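Side-chain contacts in ferrichrome ABC transporter substrate-binding protein (Staphylococcus pseudintermedius, PDB 5FLY), which probably binds iron-loaded ferrichrome at the cell surface and delivers it to an ABC importer, as a class III solute-binding protein: residues A[8-13]-A[17-22]; A[104-109]-A[121-126]; A[32-37]-A[114-119]; A[85-88]-A[93-96]. All coordinates share one frame; numbering follows the deposited sequence.

Contact 1. Residues A[8-13]-A[17-22]; sequences FNLKTA and EKIDIP
The Phe8 ring turns away from strand 17-22. Of the Phe8 side chain, CB is the atom that meets segment 17-22, 3.7 Å from Ile19 O and 4.0 Å from Ile21 CD1. With CG anti to the backbone N (chi1 177°), the ring is sent to strand 103-106 and helix 113-124, where it packs on Ile104, Ala119 and Ile123. The amide of Asn9 meets Lys18 through OD1. The two side chains run side by side in the same direction. Lys18 bends at its last two torsions, which brings NZ back to OD1 of Asn9 at 3.2 Å in a weak hydrogen bond. The carboxylate of Glu17 lies near Thr12, with OE1 3.8 Å from Thr12 CG2. A water joins this pair. It donates to Glu17 OE1 at 2.6 Å and also bonds Thr12 OG1.

The two segments are the arms of a beta hairpin, strands 5-12 and 15-22. Phe8 with Ile19 and Leu10 with Glu17 are antiparallel hydrogen-bonded pairs, each closed by two backbone bonds. Asn9 and Lys18 form the non-hydrogen-bonded pair between them, and their side chains share one face. Phe8, Leu10, Glu17 and Ile19 occupy the other. There Leu10 CD2 lies 3.7 Å from Ile19 CD1, and Leu10 continues onto Ile104 and Phe106. Asp20, whose CB points away from residues 8-13, binds a cadmium ion through OD1.

Contact 2. Residues A[104-109]-A[121-126]; sequences IAFDYA and GDIVGK. With 7PG (2,5,8,11,14,17,20,23-octaoxapentacosan-25-ol), chain P.
This contact packs the edge strand 103-106 of the parallel sheet against the end of helix 113-124. The packing itself is plain core, and the strand leads on to Tyr108 of the ligand pocket. Ile104 and Ile123 reach toward each other tip to tip, with their CD1 atoms 3.9 Å apart. The Ile123 side chain is extended (chi2 168°), which makes CD1 its leading atom. The same methyl sits at the edge of the Phe106 ring, near its plane, 4.2 Å from CZ. One face of that ring is covered by CG2 of Ile104, 3.5 Å above the plane and shifted toward the rim. Phe8 and Leu10 of strand 5-12 also pack on this group.

Beyond the strand, Tyr108 lines the pocket that here holds a polyether. Ether oxygen O6 of the polyether lies over the centre of the Tyr108 ring, 3.7 Å above its plane. Its neighbour C13 is 3.8 Å from Tyr108 CE2. The ring is anchored at its far end, where OH bonds to Asn174 O, and it meets Trp175 edge to face. At the helix end, Gly125 turns the chain with positive phi (73°). Lys126 N then bonds to Gly121 O at 2.8 Å, and Lys126 is the N-cap of the long helix 127-152.

Between strand and helix only hydrocarbon meets hydrocarbon, so the join probably rests on shape and exclusion of water. The polyether likewise rests on Tyr108 by van der Waals contact.

Contact 3. Residues A[32-37]-A[114-119]; sequences APTYAG and LEQQEA
This is a small buried loop-to-helix contact, made where the chain between strand 28-30 and helix 36-41 passes helix 113-124 beside the ligand pocket. Gln116 carries it, laid against Thr34 and Tyr35. Its chain is fully extended (chi1 179°, chi2 -179°) and brings the amide across from the helix. OE1 of Gln116 is 3.5 Å from Thr34 CG2. CG of Gln116 approaches Tyr35 CE1 obliquely at 3.7 Å. The amide and the phenol ring are steeply inclined, with 67° between their planes.

Thr34 CG2 has a second role. It lies over the centre of the Tyr35 ring, 3.9 Å above the plane, while Ala32 CB sits at the ring edge. The Tyr35 ring also stacks with Phe106. A water bridges the two segments: Tyr35 OH donates to it at 2.8 Å, and it donates to Gln116 OE1 at 2.8 Å. Thr34 OG1 and Tyr88 OH share a hydrogen bond, and Thr34 also touches the bound polyether.

Gln116 NE2 bonds to Asn260 OD1. The buried amide thus has a partner at each end, an acceptor for its nitrogen and a donor for its oxygen. This is consistent with one setting of the amide, nitrogen toward Asn260 and oxygen toward the water.

Contact 4. Residues A[85-88]-A[93-96]; sequences IITY and NTDK
Strand 84-88 ends at Tyr88, the chain turns, and helix 94-100 starts at Thr94, with the CA atoms of Thr87 and Thr94 8.0 Å apart at the nearest point. This is the first turn of a beta-alpha-beta unit that goes on to strand 103-106, the next strand of the parallel sheet.

The side chains of Thr87 and Thr94 cross at about a right angle and touch through methyl groups. CG2 of Thr87 is 4.2 Å from CG2 of Thr94, a loose van der Waals contact. The Thr87 hydroxyl is placed anti to the backbone N (chi1 -167°), and this leaves its CG2 between the backbone N and the carbonyl carbon, facing the helix start. That hydroxyl is bonded to Asp91 OD2, in the turn between the two segments. The other carboxylate oxygen, Asp91 OD1, takes the backbone N-H of Asn93. One aspartate therefore ties the end of the strand to the residue just before the helix.

In Thr94, CG2 lies anti to the carbonyl carbon, with OG1 between the two backbone branches (chi1 47°). The methyl is thus the group that reaches back to the strand. Further along the helix, Leu97 packs on Thr87 and Ile100 on Ile85. Tyr88 turns its CB away from the helix. Its backbone still takes part: the carbonyl O of Tyr88 lies 3.9 Å from Thr94 CG2.

In the fold
From the N terminus, contact 1 closes first, as a tight hairpin of neighbouring strands. The chain then enters the parallel sheet, and residues 32-37 open contact 3, whose partner segment comes 76 residues later. Contact 4 opens and closes within that long loop, across one short turn. Contact 2 opens at 104-109, still inside the loop. Residues 114-119 then close contact 3 before 121-126 close contact 2, so these two cross and share helix 113-124. Contacts 2 and 4 lie on neighbouring strands of one sheet. Contact 1 packs the hairpin on contact 2. Contact 4 ties strand 84-88 to helix 94-100, contact 2 strand 103-106 to helix 113-124, and contact 3 that helix to pocket segment 32-37.

Contact 1. Residues A[8-13]-A[17-22]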
loop_
_atom_site.group_PDB
_atom_site.type_symbol
_atom_site.label_atom_id
_atom_site.label_comp_id
_atom_site.label_asym_id
_atom_site.label_seq_id
_atom_site.Cartn_x
_atom_site.Cartn_y
_atom_site.Cartn_z
ATOM N N PHE A 8 -14.259 18.040 -3.768
ATOM C CA PHE A 8 -13.083 17.302 -3.344
ATOM C C PHE A 8 -11.904 17.788 -4.171
ATOM O O PHE A 8 -11.967 17.789 -5.389
ATOM C CB PHE A 8 -13.276 15.805 -3.517
ATOM C CG PHE A 8 -12.066 15.025 -3.169
ATOM C CD1 PHE A 8 -11.768 14.773 -1.842
ATOM C CD2 PHE A 8 -11.201 14.577 -4.150
ATOM C CE1 PHE A 8 -10.647 14.066 -1.496
ATOM C CE2 PHE A 8 -10.071 13.885 -3.817
ATOM C CZ PHE A 8 -9.790 13.617 -2.484
ATOM N N ASN A 9 -10.845 18.224 -3.503
ATOM C CA ASN A 9 -9.686 18.772 -4.192
ATOM C C ASN A 9 -8.646 17.702 -4.471
ATOM O O ASN A 9 -7.821 17.383 -3.618
ATOM C CB ASN A 9 -9.096 19.901 -3.361
ATOM C CG ASN A 9 -10.099 21.002 -3.106
ATOM O OD1 ASN A 9 -10.771 21.463 -4.028
ATOM N ND2 ASN A 9 -10.230 21.413 -1.848
ATOM N N LEU A 10 -8.700 17.136 -5.668
ATOM C CA LEU A 10 -7.804 16.052 -6.054
ATOM C C LEU A 10 -6.454 16.577 -6.524
ATOM O O LEU A 10 -6.399 17.434 -7.396
ATOM C CB LEU A 10 -8.451 15.219 -7.164
ATOM C CG LEU A 10 -7.654 14.050 -7.745
ATOM C CD1 LEU A 10 -7.418 12.983 -6.681
ATOM C CD2 LEU A 10 -8.363 13.472 -8.952
ATOM N N LYS A 11 -5.373 16.058 -5.949
ATOM C CA LYS A 11 -4.035 16.380 -6.425
ATOM C C LYS A 11 -3.731 15.633 -7.712
ATOM O O LYS A 11 -3.810 14.409 -7.742
ATOM C CB LYS A 11 -2.979 16.024 -5.381
ATOM C CG LYS A 11 -3.191 16.694 -4.046
ATOM C CD LYS A 11 -2.091 16.315 -3.065
ATOM C CE LYS A 11 -1.424 17.563 -2.522
ATOM N NZ LYS A 11 -0.216 17.266 -1.689
ATOM N N THR A 12 -3.370 16.372 -8.758
ATOM C CA THR A 12 -3.092 15.789 -10.062
ATOM C C THR A 12 -1.822 16.396 -10.643
ATOM O O THR A 12 -1.261 17.340 -10.081
ATOM C CB THR A 12 -4.235 16.035 -11.062
ATOM O OG1 THR A 12 -4.221 17.410 -11.458
ATOM C CG2 THR A 12 -5.605 15.693 -10.466
ATOM N N ALA A 13 -1.402 15.869 -11.789
ATOM C CA ALA A 13 -0.244 16.398 -12.506
ATOM C C ALA A 13 -0.430 17.864 -12.843
ATOM O O ALA A 13 0.547 18.619 -12.920
ATOM C CB ALA A 13 0.000 15.599 -13.784
ATOM N N GLU A 17 -7.499 19.453 -9.012
ATOM C CA GLU A 17 -8.707 19.307 -9.798
ATOM C C GLU A 17 -9.864 19.235 -8.824
ATOM O O GLU A 17 -9.876 18.379 -7.946
ATOM C CB GLU A 17 -8.646 18.058 -10.666
ATOM C CG GLU A 17 -9.939 17.772 -11.402
ATOM C CD GLU A 17 -9.812 16.660 -12.425
ATOM O OE1 GLU A 17 -8.677 16.172 -12.649
ATOM O OE2 GLU A 17 -10.854 16.284 -13.016
ATOM N N LYS A 18 -10.817 20.150 -8.970
ATOM C CA LYS A 18 -11.985 20.165 -8.111
ATOM C C LYS A 18 -13.030 19.247 -8.684
ATOM O O LYS A 18 -13.432 19.388 -9.836
ATOM C CB LYS A 18 -12.550 21.575 -7.959
ATOM C CG LYS A 18 -11.701 22.469 -7.090
ATOM C CD LYS A 18 -12.457 23.726 -6.680
ATOM C CE LYS A 18 -12.061 24.172 -5.281
ATOM N NZ LYS A 18 -10.597 24.471 -5.199
ATOM N N ILE A 19 -13.458 18.299 -7.866
ATOM C CA ILE A 19 -14.442 17.319 -8.276
ATOM C C ILE A 19 -15.635 17.414 -7.335
ATOM O O ILE A 19 -15.497 17.195 -6.142
ATOM C CB ILE A 19 -13.850 15.912 -8.260
ATOM C CG1 ILE A 19 -12.632 15.864 -9.190
ATOM C CG2 ILE A 19 -14.916 14.880 -8.657
ATOM C CD1 ILE A 19 -11.893 14.565 -9.173
ATOM N N ASP A 20 -16.802 17.757 -7.873
ATOM C CA ASP A 20 -18.010 17.845 -7.060
ATOM C C ASP A 20 -18.528 16.438 -6.717
ATOM O O ASP A 20 -18.824 15.636 -7.606
ATOM C CB ASP A 20 -19.087 18.678 -7.786
ATOM C CG ASP A 20 -18.763 20.197 -7.807
ATOM O OD1 ASP A 20 -18.311 20.771 -6.788
ATOM O OD2 ASP A 20 -18.949 20.836 -8.861
ATOM N N ILE A 21 -18.618 16.144 -5.425
ATOM C CA ILE A 21 -19.080 14.843 -4.941
ATOM C C ILE A 21 -20.160 15.053 -3.880
ATOM O O ILE A 21 -20.354 16.173 -3.415
ATOM C CB ILE A 21 -17.911 14.005 -4.364
ATOM C CG1 ILE A 21 -17.291 14.666 -3.123
ATOM C CG2 ILE A 21 -16.852 13.794 -5.447
ATOM C CD1 ILE A 21 -16.457 13.708 -2.314
ATOM N N PRO A 22 -20.874 13.984 -3.503
ATOM C CA PRO A 22 -21.864 14.187 -2.447
ATOM C C PRO A 22 -21.209 14.667 -1.155
ATOM O O PRO A 22 -20.110 14.234 -0.823
ATOM C CB PRO A 22 -22.496 12.793 -2.283
ATOM C CG PRO A 22 -22.222 12.095 -3.552
ATOM C CD PRO A 22 -20.876 12.597 -3.994
HETATM O O HOH W 1 -6.514 17.385 -13.274
#

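Contact 2. Residues A[104-109]-A[121-126]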
loop_
_atom_site.group_PDB
_atom_site.type_symbol
_atom_site.label_atom_id
_atom_site.label_comp_id
_atom_site.label_asym_id
_atom_site.label_seq_id
_atom_site.Cartn_x
_atom_site.Cartn_y
_atom_site.Cartn_z
ATOM N N ILE A 104 -13.770 9.957 -8.729
ATOM C CA ILE A 104 -12.412 10.360 -8.363
ATOM C C ILE A 104 -11.442 9.284 -8.817
ATOM O O ILE A 104 -11.402 8.174 -8.268
ATOM C CB ILE A 104 -12.235 10.590 -6.852
ATOM C CG1 ILE A 104 -13.303 11.551 -6.321
ATOM C CG2 ILE A 104 -10.886 11.171 -6.558
ATOM C CD1 ILE A 104 -13.392 11.562 -4.835
ATOM N N ALA A 105 -10.667 9.634 -9.838
ATOM C CA ALA A 105 -9.659 8.754 -10.392
ATOM C C ALA A 105 -8.293 9.205 -9.890
ATOM O O ALA A 105 -7.622 10.063 -10.469
ATOM C CB ALA A 105 -9.728 8.760 -11.887
ATOM N N PHE A 106 -7.907 8.627 -8.766
ATOM C CA PHE A 106 -6.683 9.021 -8.096
ATOM C C PHE A 106 -5.422 8.749 -8.902
ATOM O O PHE A 106 -5.227 7.656 -9.442
ATOM C CB PHE A 106 -6.555 8.292 -6.768
ATOM C CG PHE A 106 -7.374 8.891 -5.655
ATOM C CD1 PHE A 106 -6.898 9.978 -4.942
ATOM C CD2 PHE A 106 -8.606 8.356 -5.320
ATOM C CE1 PHE A 106 -7.656 10.543 -3.921
ATOM C CE2 PHE A 106 -9.352 8.892 -4.296
ATOM C CZ PHE A 106 -8.880 9.999 -3.603
ATOM N N ASP A 107 -4.568 9.766 -8.932
ATOM C CA ASP A 107 -3.158 9.623 -9.313
ATOM C C ASP A 107 -2.464 9.184 -8.029
ATOM O O ASP A 107 -2.099 10.009 -7.184
ATOM C CB ASP A 107 -2.597 10.943 -9.875
ATOM C CG ASP A 107 -1.200 10.814 -10.520
ATOM O OD1 ASP A 107 -0.432 9.847 -10.341
ATOM O OD2 ASP A 107 -0.848 11.772 -11.213
ATOM N N TYR A 108 -2.373 7.867 -7.857
ATOM C CA TYR A 108 -1.909 7.257 -6.611
ATOM C C TYR A 108 -0.675 7.946 -6.015
ATOM O O TYR A 108 -0.647 8.294 -4.827
ATOM C CB TYR A 108 -1.594 5.779 -6.837
ATOM C CG TYR A 108 -0.834 5.200 -5.675
ATOM C CD1 TYR A 108 -1.491 4.911 -4.496
ATOM C CD2 TYR A 108 0.544 4.999 -5.737
ATOM C CE1 TYR A 108 -0.818 4.417 -3.408
ATOM C CE2 TYR A 108 1.239 4.509 -4.646
ATOM C CZ TYR A 108 0.546 4.218 -3.485
ATOM O OH TYR A 108 1.201 3.722 -2.384
ATOM N N ALA A 109 0.337 8.163 -6.848
ATOM C CA ALA A 109 1.631 8.628 -6.363
ATOM C C ALA A 109 1.629 10.052 -5.795
ATOM O O ALA A 109 2.612 10.464 -5.177
ATOM C CB ALA A 109 2.668 8.522 -7.475
ATOM N N GLY A 121 -10.762 10.520 4.737
ATOM C CA GLY A 121 -11.509 11.291 5.722
ATOM C C GLY A 121 -12.264 12.471 5.123
ATOM O O GLY A 121 -13.406 12.773 5.505
ATOM N N ASP A 122 -11.625 13.163 4.185
ATOM C CA ASP A 122 -12.256 14.306 3.541
ATOM C C ASP A 122 -13.476 13.880 2.723
ATOM O O ASP A 122 -14.509 14.547 2.746
ATOM C CB ASP A 122 -11.250 15.047 2.649
ATOM C CG ASP A 122 -10.151 15.742 3.446
ATOM O OD1 ASP A 122 -10.376 16.035 4.649
ATOM O OD2 ASP A 122 -9.065 16.017 2.868
ATOM N N ILE A 123 -13.361 12.761 2.012
ATOM C CA ILE A 123 -14.454 12.260 1.196
ATOM C C ILE A 123 -15.699 11.996 2.021
ATOM O O ILE A 123 -16.796 12.391 1.621
ATOM C CB ILE A 123 -14.032 10.970 0.449
ATOM C CG1 ILE A 123 -13.066 11.340 -0.676
ATOM C CG2 ILE A 123 -15.235 10.243 -0.147
ATOM C CD1 ILE A 123 -12.339 10.184 -1.316
ATOM N N VAL A 124 -15.535 11.326 3.161
ATOM C CA VAL A 124 -16.692 10.865 3.936
ATOM C C VAL A 124 -17.028 11.780 5.106
ATOM O O VAL A 124 -17.968 11.499 5.858
ATOM C CB VAL A 124 -16.498 9.442 4.489
ATOM C CG1 VAL A 124 -16.354 8.445 3.338
ATOM C CG2 VAL A 124 -15.320 9.380 5.455
ATOM N N GLY A 125 -16.270 12.858 5.260
ATOM C CA GLY A 125 -16.531 13.828 6.309
ATOM C C GLY A 125 -16.167 13.329 7.696
ATOM O O GLY A 125 -16.888 13.583 8.668
ATOM N N LYS A 126 -15.062 12.596 7.787
ATOM C CA LYS A 126 -14.573 12.094 9.071
ATOM C C LYS A 126 -13.101 12.449 9.296
ATOM O O LYS A 126 -12.283 11.627 9.720
ATOM C CB LYS A 126 -14.802 10.583 9.168
ATOM C CG LYS A 126 -16.291 10.231 9.273
ATOM C CD LYS A 126 -16.592 8.755 9.250
ATOM C CE LYS A 126 -18.115 8.533 9.194
ATOM N NZ LYS A 126 -18.507 7.115 9.054
HETATM C C2 7PG P . -1.526 -5.686 -6.396
HETATM O O1 7PG P . -0.985 -6.966 -6.577
HETATM C C3 7PG P . 0.389 -6.958 -6.835
HETATM C C4 7PG P . 0.642 -7.137 -8.329
HETATM O O2 7PG P . 1.975 -7.496 -8.574
HETATM C C5 7PG P . 2.925 -6.642 -8.006
HETATM C C6 7PG P . 4.142 -6.476 -8.910
HETATM O O3 7PG P . 4.641 -5.172 -8.785
HETATM C C7 7PG P . 4.052 -4.200 -9.604
HETATM C C8 7PG P . 4.473 -2.811 -9.117
HETATM O O4 7PG P . 3.818 -1.771 -9.799
HETATM C C9 7PG P . 2.428 -1.801 -9.707
HETATM C C10 7PG P . 1.776 -0.421 -9.825
HETATM O O5 7PG P . 0.611 -0.463 -9.039
HETATM C C11 7PG P . -0.015 0.752 -8.728
HETATM C C12 7PG P . -0.870 0.567 -7.470
HETATM O O6 7PG P . -0.418 1.409 -6.439
HETATM C C13 7PG P . 0.414 0.846 -5.461
HETATM C C14 7PG P . -0.379 -0.123 -4.591
HETATM O O7 7PG P . -0.015 0.077 -3.255
HETATM C C15 7PG P . -1.012 -0.220 -2.315
#

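Contact 3. Residues A[32-37]-A[114-119]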
loop_
_atom_site.group_PDB
_atom_site.type_symbol
_atom_site.label_atom_id
_atom_site.label_comp_id
_atom_site.label_asym_id
_atom_site.label_seq_id
_atom_site.Cartn_x
_atom_site.Cartn_y
_atom_site.Cartn_z
ATOM N N ALA A 32 -10.669 1.004 -7.064
ATOM C CA ALA A 32 -9.240 0.997 -6.786
ATOM C C ALA A 32 -8.998 0.403 -5.384
ATOM O O ALA A 32 -9.309 1.045 -4.374
ATOM C CB ALA A 32 -8.676 2.400 -6.882
ATOM N N PRO A 33 -8.446 -0.820 -5.309
ATOM C CA PRO A 33 -8.358 -1.470 -3.996
ATOM C C PRO A 33 -7.469 -0.742 -2.990
ATOM O O PRO A 33 -7.642 -0.940 -1.792
ATOM C CB PRO A 33 -7.789 -2.853 -4.325
ATOM C CG PRO A 33 -7.169 -2.733 -5.679
ATOM C CD PRO A 33 -7.999 -1.709 -6.395
ATOM N N THR A 34 -6.535 0.069 -3.471
ATOM C CA THR A 34 -5.719 0.895 -2.595
ATOM C C THR A 34 -6.547 1.679 -1.580
ATOM O O THR A 34 -6.119 1.822 -0.435
ATOM C CB THR A 34 -4.863 1.865 -3.436
ATOM O OG1 THR A 34 -3.959 1.080 -4.236
ATOM C CG2 THR A 34 -4.093 2.836 -2.565
ATOM N N TYR A 35 -7.722 2.155 -1.987
ATOM C CA TYR A 35 -8.537 3.053 -1.160
ATOM C C TYR A 35 -9.644 2.318 -0.396
ATOM O O TYR A 35 -10.336 2.920 0.423
ATOM C CB TYR A 35 -9.128 4.174 -2.044
ATOM C CG TYR A 35 -8.019 4.843 -2.806
ATOM C CD1 TYR A 35 -7.162 5.748 -2.180
ATOM C CD2 TYR A 35 -7.770 4.513 -4.131
ATOM C CE1 TYR A 35 -6.104 6.311 -2.847
ATOM C CE2 TYR A 35 -6.728 5.070 -4.811
ATOM C CZ TYR A 35 -5.883 5.970 -4.160
ATOM O OH TYR A 35 -4.823 6.532 -4.816
ATOM N N ALA A 36 -9.789 1.022 -0.633
ATOM C CA ALA A 36 -10.884 0.268 -0.031
ATOM C C ALA A 36 -10.751 0.129 1.473
ATOM O O ALA A 36 -11.722 0.388 2.196
ATOM C CB ALA A 36 -10.988 -1.104 -0.688
ATOM N N GLY A 37 -9.577 -0.276 1.959
ATOM C CA GLY A 37 -9.396 -0.479 3.388
ATOM C C GLY A 37 -9.611 0.797 4.172
ATOM O O GLY A 37 -10.210 0.785 5.252
ATOM N N LEU A 114 -0.229 8.593 4.626
ATOM C CA LEU A 114 -0.986 9.334 5.634
ATOM C C LEU A 114 -1.907 10.373 4.978
ATOM O O LEU A 114 -3.085 10.475 5.330
ATOM C CB LEU A 114 -0.033 10.009 6.634
ATOM C CG LEU A 114 0.849 9.044 7.440
ATOM C CD1 LEU A 114 1.801 9.781 8.372
ATOM C CD2 LEU A 114 0.024 8.073 8.243
ATOM N N GLU A 115 -1.372 11.126 4.021
ATOM C CA GLU A 115 -2.170 12.047 3.196
ATOM C C GLU A 115 -3.323 11.310 2.515
ATOM O O GLU A 115 -4.406 11.837 2.336
ATOM C CB GLU A 115 -1.282 12.708 2.130
ATOM C CG GLU A 115 -0.158 13.568 2.711
ATOM C CD GLU A 115 0.818 14.072 1.651
ATOM O OE1 GLU A 115 0.901 13.475 0.548
ATOM O OE2 GLU A 115 1.506 15.083 1.926
ATOM N N GLN A 116 -3.061 10.077 2.111
ATOM C CA GLN A 116 -4.084 9.265 1.464
ATOM C C GLN A 116 -5.277 9.023 2.405
ATOM O O GLN A 116 -6.427 9.178 2.022
ATOM C CB GLN A 116 -3.458 7.944 1.011
ATOM C CG GLN A 116 -4.387 6.953 0.334
ATOM C CD GLN A 116 -3.647 5.694 -0.026
ATOM O OE1 GLN A 116 -2.871 5.681 -0.981
ATOM N NE2 GLN A 116 -3.827 4.642 0.770
ATOM N N GLN A 117 -4.998 8.676 3.653
ATOM C CA GLN A 117 -6.071 8.368 4.581
ATOM C C GLN A 117 -6.782 9.670 4.951
ATOM O O GLN A 117 -8.001 9.701 5.141
ATOM C CB GLN A 117 -5.531 7.637 5.807
ATOM C CG GLN A 117 -6.612 7.183 6.790
ATOM C CD GLN A 117 -7.658 6.233 6.202
ATOM O OE1 GLN A 117 -7.531 5.768 5.078
ATOM N NE2 GLN A 117 -8.702 5.953 6.976
ATOM N N GLU A 118 -6.026 10.758 4.998
ATOM C CA GLU A 118 -6.646 12.068 5.209
ATOM C C GLU A 118 -7.614 12.415 4.080
ATOM O O GLU A 118 -8.675 12.989 4.323
ATOM C CB GLU A 118 -5.579 13.144 5.356
ATOM C CG GLU A 118 -4.786 12.957 6.641
ATOM C CD GLU A 118 -3.599 13.892 6.795
ATOM O OE1 GLU A 118 -3.038 14.344 5.770
ATOM O OE2 GLU A 118 -3.234 14.166 7.961
ATOM N N ALA A 119 -7.266 12.056 2.850
ATOM C CA ALA A 119 -8.181 12.234 1.727
ATOM C C ALA A 119 -9.454 11.391 1.902
ATOM O O ALA A 119 -10.549 11.849 1.592
ATOM C CB ALA A 119 -7.505 11.877 0.424
HETATM O O HOH W 2 -2.874 7.571 -3.103
#

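Contact 4. Residues A[85-88]-A[93-96]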
loop_
_atom_site.group_PDB
_atom_site.type_symbol
_atom_site.label_atom_id
_atom_site.label_comp_id
_atom_site.label_asym_id
_atom_site.label_seq_id
_atom_site.Cartn_x
_atom_site.Cartn_y
_atom_site.Cartn_z
ATOM N N ILE A 85 -17.862 7.138 -7.336
ATOM C CA ILE A 85 -16.987 6.060 -7.787
ATOM C C ILE A 85 -15.537 6.450 -7.535
ATOM O O ILE A 85 -15.168 7.579 -7.806
ATOM C CB ILE A 85 -17.186 5.774 -9.286
ATOM C CG1 ILE A 85 -18.637 5.348 -9.558
ATOM C CG2 ILE A 85 -16.198 4.723 -9.771
ATOM C CD1 ILE A 85 -19.031 5.421 -11.020
ATOM N N ILE A 86 -14.753 5.528 -6.968
ATOM C CA ILE A 86 -13.337 5.732 -6.687
ATOM C C ILE A 86 -12.529 4.766 -7.529
ATOM O O ILE A 86 -12.772 3.573 -7.503
ATOM C CB ILE A 86 -12.978 5.483 -5.190
ATOM C CG1 ILE A 86 -13.925 6.232 -4.254
ATOM C CG2 ILE A 86 -11.500 5.834 -4.915
ATOM C CD1 ILE A 86 -13.890 7.716 -4.397
ATOM N N THR A 87 -11.571 5.284 -8.293
ATOM C CA THR A 87 -10.708 4.424 -9.095
ATOM C C THR A 87 -9.330 5.060 -9.226
ATOM O O THR A 87 -9.003 6.001 -8.493
ATOM C CB THR A 87 -11.320 4.144 -10.501
ATOM O OG1 THR A 87 -10.603 3.066 -11.126
ATOM C CG2 THR A 87 -11.337 5.404 -11.379
ATOM N N TYR A 88 -8.513 4.521 -10.128
ATOM C CA TYR A 88 -7.185 5.079 -10.420
ATOM C C TYR A 88 -7.228 5.828 -11.730
ATOM O O TYR A 88 -8.037 5.523 -12.603
ATOM C CB TYR A 88 -6.101 4.006 -10.548
ATOM C CG TYR A 88 -5.881 3.072 -9.388
ATOM C CD1 TYR A 88 -5.239 3.485 -8.228
ATOM C CD2 TYR A 88 -6.249 1.743 -9.497
ATOM C CE1 TYR A 88 -5.019 2.596 -7.196
ATOM C CE2 TYR A 88 -6.044 0.857 -8.477
ATOM C CZ TYR A 88 -5.424 1.281 -7.336
ATOM O OH TYR A 88 -5.238 0.353 -6.344
ATOM N N ASN A 93 -11.456 3.043 -18.269
ATOM C CA ASN A 93 -12.887 3.344 -18.366
ATOM C C ASN A 93 -13.343 4.602 -17.619
ATOM O O ASN A 93 -14.535 4.777 -17.373
ATOM C CB ASN A 93 -13.689 2.148 -17.851
ATOM C CG ASN A 93 -13.686 0.988 -18.821
ATOM O OD1 ASN A 93 -13.918 1.170 -20.011
ATOM N ND2 ASN A 93 -13.435 -0.211 -18.314
ATOM N N THR A 94 -12.406 5.473 -17.256
ATOM C CA THR A 94 -12.752 6.661 -16.485
ATOM C C THR A 94 -13.845 7.511 -17.133
ATOM O O THR A 94 -14.702 8.041 -16.437
ATOM C CB THR A 94 -11.517 7.562 -16.227
ATOM O OG1 THR A 94 -10.777 7.755 -17.445
ATOM C CG2 THR A 94 -10.623 6.932 -15.211
ATOM N N ASP A 95 -13.841 7.644 -18.455
ATOM C CA ASP A 95 -14.840 8.494 -19.101
ATOM C C ASP A 95 -16.229 7.851 -18.977
ATOM O O ASP A 95 -17.209 8.556 -18.790
ATOM C CB ASP A 95 -14.497 8.764 -20.580
ATOM C CG ASP A 95 -15.245 9.999 -21.153
ATOM O OD1 ASP A 95 -14.864 11.144 -20.839
ATOM O OD2 ASP A 95 -16.214 9.848 -21.926
ATOM N N LYS A 96 -16.292 6.520 -19.052
ATOM C CA LYS A 96 -17.562 5.799 -18.918
ATOM C C LYS A 96 -18.089 5.935 -17.484
ATOM O O LYS A 96 -19.274 6.185 -17.261
ATOM C CB LYS A 96 -17.397 4.319 -19.287
ATOM C CG LYS A 96 -17.212 4.039 -20.796
ATOM C CD LYS A 96 -16.894 2.564 -21.068
ATOM C CE LYS A 96 -18.082 1.643 -20.749
ATOM N NZ LYS A 96 -17.740 0.173 -20.835
#